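Local coordinates for protein phytase (Debaryomyces castellii, PDB 2GFI) that hydrolyses phytate (inositol hexakisphosphate), releasing phosphate, as a 3-phytase of the histidine acid phosphatase family, at residues D156-F161 with G178-D183; Q170-F175 with V189-I194. All coordinates share one frame; numbering follows the deposited sequence.

Interaction 1: D156-F161 with G178-D183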
ATOM      1  N   ASP A 156       4.963   5.906 -40.362  1.00 39.55           N
ATOM      2  CA  ASP A 156       4.958   4.477 -40.650  1.00 39.16           C
ATOM      3  C   ASP A 156       3.784   3.758 -40.005  1.00 38.19           C
ATOM      4  O   ASP A 156       3.436   4.007 -38.847  1.00 38.88           O
ATOM      5  CB  ASP A 156       6.267   3.818 -40.185  1.00 39.95           C
ATOM      6  CG  ASP A 156       7.509   4.411 -40.862  1.00 41.94           C
ATOM      7  OD1 ASP A 156       7.381   4.972 -41.967  1.00 45.18           O
ATOM      8  OD2 ASP A 156       8.662   4.358 -40.367  1.00 46.33           O
ATOM      9  N   THR A 157       3.162   2.878 -40.770  1.00 36.12           N
ATOM     10  CA  THR A 157       2.248   1.913 -40.231  1.00 34.70           C
ATOM     11  C   THR A 157       2.886   1.075 -39.097  1.00 32.83           C
ATOM     12  O   THR A 157       4.050   0.650 -39.177  1.00 32.21           O
ATOM     13  CB  THR A 157       1.791   1.000 -41.376  1.00 35.28           C
ATOM     14  OG1 THR A 157       0.690   1.620 -42.047  1.00 37.33           O
ATOM     15  CG2 THR A 157       1.177  -0.241 -40.834  1.00 35.73           C
ATOM     16  N   LEU A 158       2.106   0.828 -38.047  1.00 30.55           N
ATOM     17  CA  LEU A 158       2.506  -0.106 -36.997  1.00 27.75           C
ATOM     18  C   LEU A 158       2.062  -1.486 -37.425  1.00 26.84           C
ATOM     19  O   LEU A 158       0.872  -1.702 -37.631  1.00 26.66           O
ATOM     20  CB  LEU A 158       1.853   0.263 -35.660  1.00 27.09           C
ATOM     21  CG  LEU A 158       2.208  -0.601 -34.457  1.00 25.79           C
ATOM     22  CD1 LEU A 158       3.665  -0.332 -33.983  1.00 21.09           C
ATOM     23  CD2 LEU A 158       1.140  -0.384 -33.329  1.00 26.16           C
ATOM     24  N   PRO A 159       3.010  -2.400 -37.618  1.00 25.96           N
ATOM     25  CA  PRO A 159       2.661  -3.796 -37.860  1.00 25.72           C
ATOM     26  C   PRO A 159       2.380  -4.520 -36.529  1.00 26.12           C
ATOM     27  O   PRO A 159       2.995  -4.235 -35.467  1.00 26.74           O
ATOM     28  CB  PRO A 159       3.902  -4.361 -38.560  1.00 24.77           C
ATOM     29  CG  PRO A 159       5.028  -3.510 -38.047  1.00 25.36           C
ATOM     30  CD  PRO A 159       4.471  -2.173 -37.648  1.00 25.08           C
ATOM     31  N   VAL A 160       1.430  -5.435 -36.567  1.00 25.46           N
ATOM     32  CA  VAL A 160       1.126  -6.208 -35.379  1.00 24.81           C
ATOM     33  C   VAL A 160       1.159  -7.646 -35.860  1.00 24.53           C
ATOM     34  O   VAL A 160       0.721  -7.931 -36.941  1.00 25.60           O
ATOM     35  CB  VAL A 160      -0.230  -5.761 -34.747  1.00 24.34           C
ATOM     36  CG1 VAL A 160      -0.690  -6.719 -33.708  1.00 23.58           C
ATOM     37  CG2 VAL A 160      -0.109  -4.356 -34.132  1.00 23.52           C
ATOM     38  N   PHE A 161       1.764  -8.534 -35.107  1.00 24.39           N
ATOM     39  CA  PHE A 161       1.764  -9.926 -35.469  1.00 24.56           C
ATOM     40  C   PHE A 161       1.015 -10.655 -34.363  1.00 25.50           C
ATOM     41  O   PHE A 161       1.312 -10.493 -33.161  1.00 25.91           O
ATOM     42  CB  PHE A 161       3.200 -10.436 -35.670  1.00 24.29           C
ATOM     43  CG  PHE A 161       3.997  -9.579 -36.619  1.00 22.98           C
ATOM     44  CD1 PHE A 161       4.084  -9.911 -37.963  1.00 22.88           C
ATOM     45  CD2 PHE A 161       4.571  -8.409 -36.181  1.00 22.15           C
ATOM     46  CE1 PHE A 161       4.762  -9.100 -38.848  1.00 22.31           C
ATOM     47  CE2 PHE A 161       5.242  -7.580 -37.058  1.00 25.30           C
ATOM     48  CZ  PHE A 161       5.349  -7.933 -38.401  1.00 23.36           C
ATOM     49  N   GLY A 178      -4.367   0.674 -27.375  1.00 20.42           N
ATOM     50  CA  GLY A 178      -3.762   1.395 -26.284  1.00 20.05           C
ATOM     51  C   GLY A 178      -2.543   2.142 -26.813  1.00 20.42           C
ATOM     52  O   GLY A 178      -2.298   3.293 -26.453  1.00 19.69           O
ATOM     53  N   PHE A 179      -1.779   1.466 -27.677  1.00 20.71           N
ATOM     54  CA  PHE A 179      -0.501   1.965 -28.147  1.00 20.87           C
ATOM     55  C   PHE A 179      -0.680   3.215 -29.000  1.00 20.94           C
ATOM     56  O   PHE A 179       0.045   4.187 -28.835  1.00 20.81           O
ATOM     57  CB  PHE A 179       0.266   0.857 -28.903  1.00 21.08           C
ATOM     58  CG  PHE A 179       1.601   1.304 -29.454  1.00 20.58           C
ATOM     59  CD1 PHE A 179       2.777   1.062 -28.754  1.00 21.26           C
ATOM     60  CD2 PHE A 179       1.679   1.995 -30.668  1.00 19.33           C
ATOM     61  CE1 PHE A 179       4.005   1.505 -29.273  1.00 21.81           C
ATOM     62  CE2 PHE A 179       2.876   2.426 -31.177  1.00 18.91           C
ATOM     63  CZ  PHE A 179       4.050   2.177 -30.494  1.00 20.58           C
ATOM     64  N   MET A 180      -1.683   3.186 -29.868  1.00 21.72           N
ATOM     65  CA  MET A 180      -1.886   4.183 -30.903  1.00 22.16           C
ATOM     66  C   MET A 180      -2.802   5.270 -30.446  1.00 22.16           C
ATOM     67  O   MET A 180      -2.848   6.327 -31.068  1.00 22.23           O
ATOM     68  CB  MET A 180      -2.492   3.540 -32.159  1.00 22.78           C
ATOM     69  CG  MET A 180      -1.543   2.644 -32.937  1.00 24.74           C
ATOM     70  SD  MET A 180       0.002   3.468 -33.402  1.00 27.59           S
ATOM     71  CE  MET A 180      -0.595   4.571 -34.699  1.00 26.34           C
ATOM     72  N   GLY A 181      -3.549   5.019 -29.372  1.00 21.67           N
ATOM     73  CA  GLY A 181      -4.516   5.990 -28.885  1.00 21.99           C
ATOM     74  C   GLY A 181      -5.427   6.536 -29.967  1.00 22.93           C
ATOM     75  O   GLY A 181      -5.989   5.744 -30.750  1.00 22.44           O
ATOM     76  N   ASP A 182      -5.583   7.867 -30.035  1.00 23.34           N
ATOM     77  CA  ASP A 182      -6.502   8.438 -31.029  1.00 24.21           C
ATOM     78  C   ASP A 182      -5.967   8.433 -32.484  1.00 24.48           C
ATOM     79  O   ASP A 182      -6.634   8.921 -33.407  1.00 25.04           O
ATOM     80  CB  ASP A 182      -7.078   9.788 -30.598  1.00 24.23           C
ATOM     81  CG  ASP A 182      -6.017  10.911 -30.527  1.00 26.91           C
ATOM     82  OD1 ASP A 182      -4.791  10.670 -30.776  1.00 28.32           O
ATOM     83  OD2 ASP A 182      -6.344  12.085 -30.210  1.00 27.49           O
ATOM     84  N   ASP A 183      -4.789   7.851 -32.678  1.00 24.56           N
ATOM     85  CA  ASP A 183      -4.213   7.651 -34.010  1.00 25.29           C
ATOM     86  C   ASP A 183      -4.519   6.277 -34.579  1.00 25.00           C
ATOM     87  O   ASP A 183      -4.123   5.981 -35.702  1.00 25.30           O
ATOM     88  CB  ASP A 183      -2.689   7.793 -33.992  1.00 25.32           C
ATOM     89  CG  ASP A 183      -2.242   9.186 -33.654  1.00 27.83           C
ATOM     90  OD1 ASP A 183      -2.898  10.154 -34.108  1.00 29.03           O
ATOM     91  OD2 ASP A 183      -1.240   9.408 -32.941  1.00 30.12           O
TER

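Interaction 2: Q170-F175 with V189-I194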
ATOM      1  N   GLN A 170      -7.617 -10.562 -30.327  1.00 21.10           N
ATOM      2  CA  GLN A 170      -8.291  -9.454 -29.669  1.00 20.34           C
ATOM      3  C   GLN A 170      -7.316  -8.717 -28.753  1.00 19.10           C
ATOM      4  O   GLN A 170      -7.279  -7.511 -28.726  1.00 19.83           O
ATOM      5  CB  GLN A 170      -9.539  -9.922 -28.913  1.00 19.72           C
ATOM      6  CG  GLN A 170     -10.338  -8.767 -28.395  1.00 19.34           C
ATOM      7  CD  GLN A 170     -11.708  -9.181 -27.954  1.00 21.34           C
ATOM      8  OE1 GLN A 170     -11.842 -10.136 -27.194  1.00 18.76           O
ATOM      9  NE2 GLN A 170     -12.742  -8.442 -28.402  1.00 17.71           N
ATOM     10  N   THR A 171      -6.489  -9.458 -28.054  1.00 19.07           N
ATOM     11  CA  THR A 171      -5.431  -8.877 -27.262  1.00 19.33           C
ATOM     12  C   THR A 171      -4.611  -7.914 -28.113  1.00 19.42           C
ATOM     13  O   THR A 171      -4.384  -6.769 -27.695  1.00 18.10           O
ATOM     14  CB  THR A 171      -4.570  -9.962 -26.687  1.00 19.20           C
ATOM     15  OG1 THR A 171      -5.375 -10.718 -25.791  1.00 20.69           O
ATOM     16  CG2 THR A 171      -3.489  -9.373 -25.768  1.00 18.46           C
ATOM     17  N   SER A 172      -4.241  -8.360 -29.325  1.00 19.61           N
ATOM     18  CA  SER A 172      -3.296  -7.611 -30.137  1.00 19.71           C
ATOM     19  C   SER A 172      -3.929  -6.289 -30.479  1.00 19.23           C
ATOM     20  O   SER A 172      -3.252  -5.281 -30.522  1.00 19.14           O
ATOM     21  CB  SER A 172      -2.874  -8.397 -31.402  1.00 20.09           C
ATOM     22  OG  SER A 172      -3.905  -8.420 -32.370  1.00 21.48           O
ATOM     23  N   GLN A 173      -5.245  -6.312 -30.680  1.00 19.42           N
ATOM     24  CA  GLN A 173      -6.010  -5.134 -31.093  1.00 19.44           C
ATOM     25  C   GLN A 173      -6.216  -4.176 -29.959  1.00 19.40           C
ATOM     26  O   GLN A 173      -6.178  -2.973 -30.163  1.00 20.10           O
ATOM     27  CB  GLN A 173      -7.382  -5.542 -31.652  1.00 19.55           C
ATOM     28  CG  GLN A 173      -7.255  -6.362 -32.926  1.00 19.84           C
ATOM     29  CD  GLN A 173      -6.402  -5.651 -33.950  1.00 20.86           C
ATOM     30  OE1 GLN A 173      -5.230  -5.998 -34.143  1.00 24.80           O
ATOM     31  NE2 GLN A 173      -6.951  -4.626 -34.549  1.00 19.40           N
ATOM     32  N   TYR A 174      -6.465  -4.696 -28.762  1.00 18.47           N
ATOM     33  CA  TYR A 174      -6.577  -3.809 -27.623  1.00 18.21           C
ATOM     34  C   TYR A 174      -5.231  -3.178 -27.305  1.00 17.76           C
ATOM     35  O   TYR A 174      -5.173  -2.011 -27.011  1.00 17.76           O
ATOM     36  CB  TYR A 174      -7.154  -4.529 -26.409  1.00 18.25           C
ATOM     37  CG  TYR A 174      -8.646  -4.448 -26.409  1.00 16.76           C
ATOM     38  CD1 TYR A 174      -9.407  -5.392 -27.077  1.00 17.85           C
ATOM     39  CD2 TYR A 174      -9.301  -3.416 -25.754  1.00 18.53           C
ATOM     40  CE1 TYR A 174     -10.810  -5.334 -27.069  1.00 18.33           C
ATOM     41  CE2 TYR A 174     -10.686  -3.350 -25.715  1.00 19.54           C
ATOM     42  CZ  TYR A 174     -11.436  -4.314 -26.397  1.00 18.86           C
ATOM     43  OH  TYR A 174     -12.816  -4.240 -26.403  1.00 20.33           O
ATOM     44  N   PHE A 175      -4.160  -3.963 -27.390  1.00 17.49           N
ATOM     45  CA  PHE A 175      -2.850  -3.460 -27.203  1.00 17.82           C
ATOM     46  C   PHE A 175      -2.552  -2.349 -28.207  1.00 18.69           C
ATOM     47  O   PHE A 175      -2.128  -1.268 -27.799  1.00 19.93           O
ATOM     48  CB  PHE A 175      -1.827  -4.582 -27.380  1.00 18.24           C
ATOM     49  CG  PHE A 175      -0.409  -4.115 -27.200  1.00 18.87           C
ATOM     50  CD1 PHE A 175       0.229  -4.267 -25.977  1.00 17.37           C
ATOM     51  CD2 PHE A 175       0.268  -3.471 -28.247  1.00 19.39           C
ATOM     52  CE1 PHE A 175       1.528  -3.808 -25.802  1.00 17.79           C
ATOM     53  CE2 PHE A 175       1.577  -3.003 -28.072  1.00 17.72           C
ATOM     54  CZ  PHE A 175       2.202  -3.171 -26.857  1.00 17.02           C
ATOM     55  N   VAL A 189      -2.314   0.989 -38.404  1.00 29.92           N
ATOM     56  CA  VAL A 189      -1.924  -0.321 -37.863  1.00 28.52           C
ATOM     57  C   VAL A 189      -2.252  -1.365 -38.891  1.00 29.29           C
ATOM     58  O   VAL A 189      -3.350  -1.368 -39.447  1.00 29.50           O
ATOM     59  CB  VAL A 189      -2.657  -0.680 -36.514  1.00 27.80           C
ATOM     60  CG1 VAL A 189      -2.192  -2.055 -35.976  1.00 25.82           C
ATOM     61  CG2 VAL A 189      -2.483   0.432 -35.470  1.00 25.16           C
ATOM     62  N   LYS A 190      -1.306  -2.254 -39.160  1.00 29.75           N
ATOM     63  CA  LYS A 190      -1.604  -3.352 -40.018  1.00 30.48           C
ATOM     64  C   LYS A 190      -1.325  -4.623 -39.241  1.00 29.24           C
ATOM     65  O   LYS A 190      -0.193  -4.864 -38.804  1.00 28.65           O
ATOM     66  CB  LYS A 190      -0.807  -3.265 -41.330  1.00 32.07           C
ATOM     67  CG  LYS A 190      -1.269  -2.078 -42.297  1.00 38.61           C
ATOM     68  CD  LYS A 190      -2.784  -2.091 -42.647  1.00 38.39           C
ATOM     69  CE  LYS A 190      -3.135  -1.105 -43.767  1.00 41.10           C
ATOM     70  NZ  LYS A 190      -4.556  -1.350 -44.276  1.00 40.57           N
ATOM     71  N   THR A 191      -2.370  -5.429 -39.072  1.00 27.47           N
ATOM     72  CA  THR A 191      -2.250  -6.642 -38.314  1.00 26.97           C
ATOM     73  C   THR A 191      -2.055  -7.818 -39.242  1.00 27.39           C
ATOM     74  O   THR A 191      -2.830  -8.016 -40.185  1.00 27.21           O
ATOM     75  CB  THR A 191      -3.506  -6.860 -37.468  1.00 26.56           C
ATOM     76  OG1 THR A 191      -3.600  -5.807 -36.512  1.00 26.86           O
ATOM     77  CG2 THR A 191      -3.383  -8.125 -36.636  1.00 25.58           C
ATOM     78  N   ASN A 192      -1.045  -8.611 -38.927  1.00 27.12           N
ATOM     79  CA  ASN A 192      -0.724  -9.822 -39.633  1.00 27.84           C
ATOM     80  C   ASN A 192      -1.127 -10.981 -38.772  1.00 28.12           C
ATOM     81  O   ASN A 192      -0.592 -11.182 -37.688  1.00 28.77           O
ATOM     82  CB  ASN A 192       0.771  -9.826 -39.954  1.00 28.23           C
ATOM     83  CG  ASN A 192       1.195  -8.538 -40.624  1.00 28.64           C
ATOM     84  OD1 ASN A 192       0.761  -8.243 -41.737  1.00 29.01           O
ATOM     85  ND2 ASN A 192       1.969  -7.721 -39.918  1.00 29.59           N
ATOM     86  N   ILE A 193      -2.132 -11.704 -39.243  1.00 28.40           N
ATOM     87  CA  ILE A 193      -2.714 -12.791 -38.524  1.00 28.36           C
ATOM     88  C   ILE A 193      -2.068 -14.022 -39.091  1.00 29.30           C
ATOM     89  O   ILE A 193      -2.277 -14.361 -40.243  1.00 30.77           O
ATOM     90  CB  ILE A 193      -4.228 -12.847 -38.758  1.00 28.37           C
ATOM     91  CG1 ILE A 193      -4.875 -11.481 -38.569  1.00 26.81           C
ATOM     92  CG2 ILE A 193      -4.884 -13.899 -37.842  1.00 28.31           C
ATOM     93  CD1 ILE A 193      -6.359 -11.485 -38.902  1.00 27.59           C
ATOM     94  N   ILE A 194      -1.301 -14.703 -38.261  1.00 29.26           N
ATOM     95  CA  ILE A 194      -0.486 -15.810 -38.664  1.00 29.03           C
ATOM     96  C   ILE A 194      -1.193 -17.042 -38.156  1.00 29.26           C
ATOM     97  O   ILE A 194      -1.411 -17.226 -36.934  1.00 28.91           O
ATOM     98  CB  ILE A 194       0.912 -15.635 -38.033  1.00 29.11           C
ATOM     99  CG1 ILE A 194       1.548 -14.362 -38.587  1.00 30.18           C
ATOM    100  CG2 ILE A 194       1.809 -16.804 -38.317  1.00 28.19           C
ATOM    101  CD1 ILE A 194       2.215 -13.616 -37.508  1.00 33.65           C
TER
HETATM  102  O   HOH W   1      -5.560  -4.092 -36.754  1.00 33.41           O

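Interaction 1: D156-F161 with G178-D183
Leu158, near the start of strand 158-163, meets Phe179 and Met180 at the end of helix 166-180, and the whole contact is apolar, with no hydrogen bond across it. The closest approach is leucine against aromatic ring. Leu158 CD2 comes within 3.6 Å of Phe179 CD2, while the other branch, Leu158 CD1, lies 4.0 Å from Phe179 CE2; both methyls lie against the CD2-CE2 bond of the ring, which CD2 approaches obliquely. With CG anti to the backbone N in both residues (chi1 -178° in Leu158, 179° in Phe179), the two side chains are brought together across the strand-helix interface. The second apolar touch is leucine against thioether: Leu158 CD2 also sits 4.0 Å from Met180 SD. The methionine chain, bent at chi2 and chi3, keeps its sulfur beside the leucine, and its CG lies in the plane of the Phe179 ring, at the edge. All three residues are buried; Phe152 stacks edge-to-face on Phe179, and Leu328 of strand 326-331 also packs on Leu158. Within the helix-end segment, Asp183 N donates to Met180 O over 2.9 Å, while Gly181 leaves the helix with positive phi, a conformation that favours glycine. Beyond this turn, Asp182 OD2 bonds Gln170 NE2 of the second subunit. The arrangement is that of a beta-alpha-beta unit, in which the end of the crossover helix packs onto the first strand.

Interaction 2: Q170-F175 with V189-I194
The flat amide of Gln173 presents its oxygen to Thr191: Thr191 OG1 donates to Gln173 OE1 over 2.9 Å, tilted 21° from the carbonyl plane with a C=O...donor angle of 130°. Its other end is used as well, for Gln173 NE2 donates over 2.7 Å to a water that in turn donates to Thr191 OG1 at 2.6 Å. The hydroxyl thus gives one bond and receives another, and both ends of the amide lead back to it, which should hold the rotation of the amide. The ring of Phe175, which does not touch the strand, meets those of His140, Phe144 and Phe330 edge-to-face. Gln173 is bent at chi2 (-53°), which brings its amide nearer to the strand than its CB direction alone would suggest. Replacing Gln173 with an alanine would probably leave the Thr191 hydroxyl without its acceptor and the bridging water without its amide donor. The Thr191 CG2 methyl lies beside two oxygens in van der Waals contact at most, 3.8 Å from Gln173 OE1 and a loose 4.3 Å from Ser172 OG; that serine hydroxyl is hydrogen-bonded to Tyr169 O. Farther from the strand, Tyr174 OH bonds Asp182 N of the second subunit. Here a partly buried polar contact joins the crossover helix to the second, parallel strand of a beta-alpha-beta unit.

In the fold
Interactions 1 and 2, with centres 9 Å apart, join the two strands of one beta-alpha-beta unit to its helix 166-180: the first links the helix end to strand 158-163 by apolar contacts, the second an earlier turn to strand 189-194 by polar ones. The strands are parallel neighbours in the mixed sheet, where Leu158 O and Lys190 N lie 2.7 Å apart, as do Val160 O and Asn192 N, both probable hydrogen bonds. Ser172 of interaction 2 has its side chain about 9 Å from that of His70, the predicted nucleophile, whereas interaction 1 is remote from the predicted catalytic residues. Both segments of the helix region also touch the second subunit.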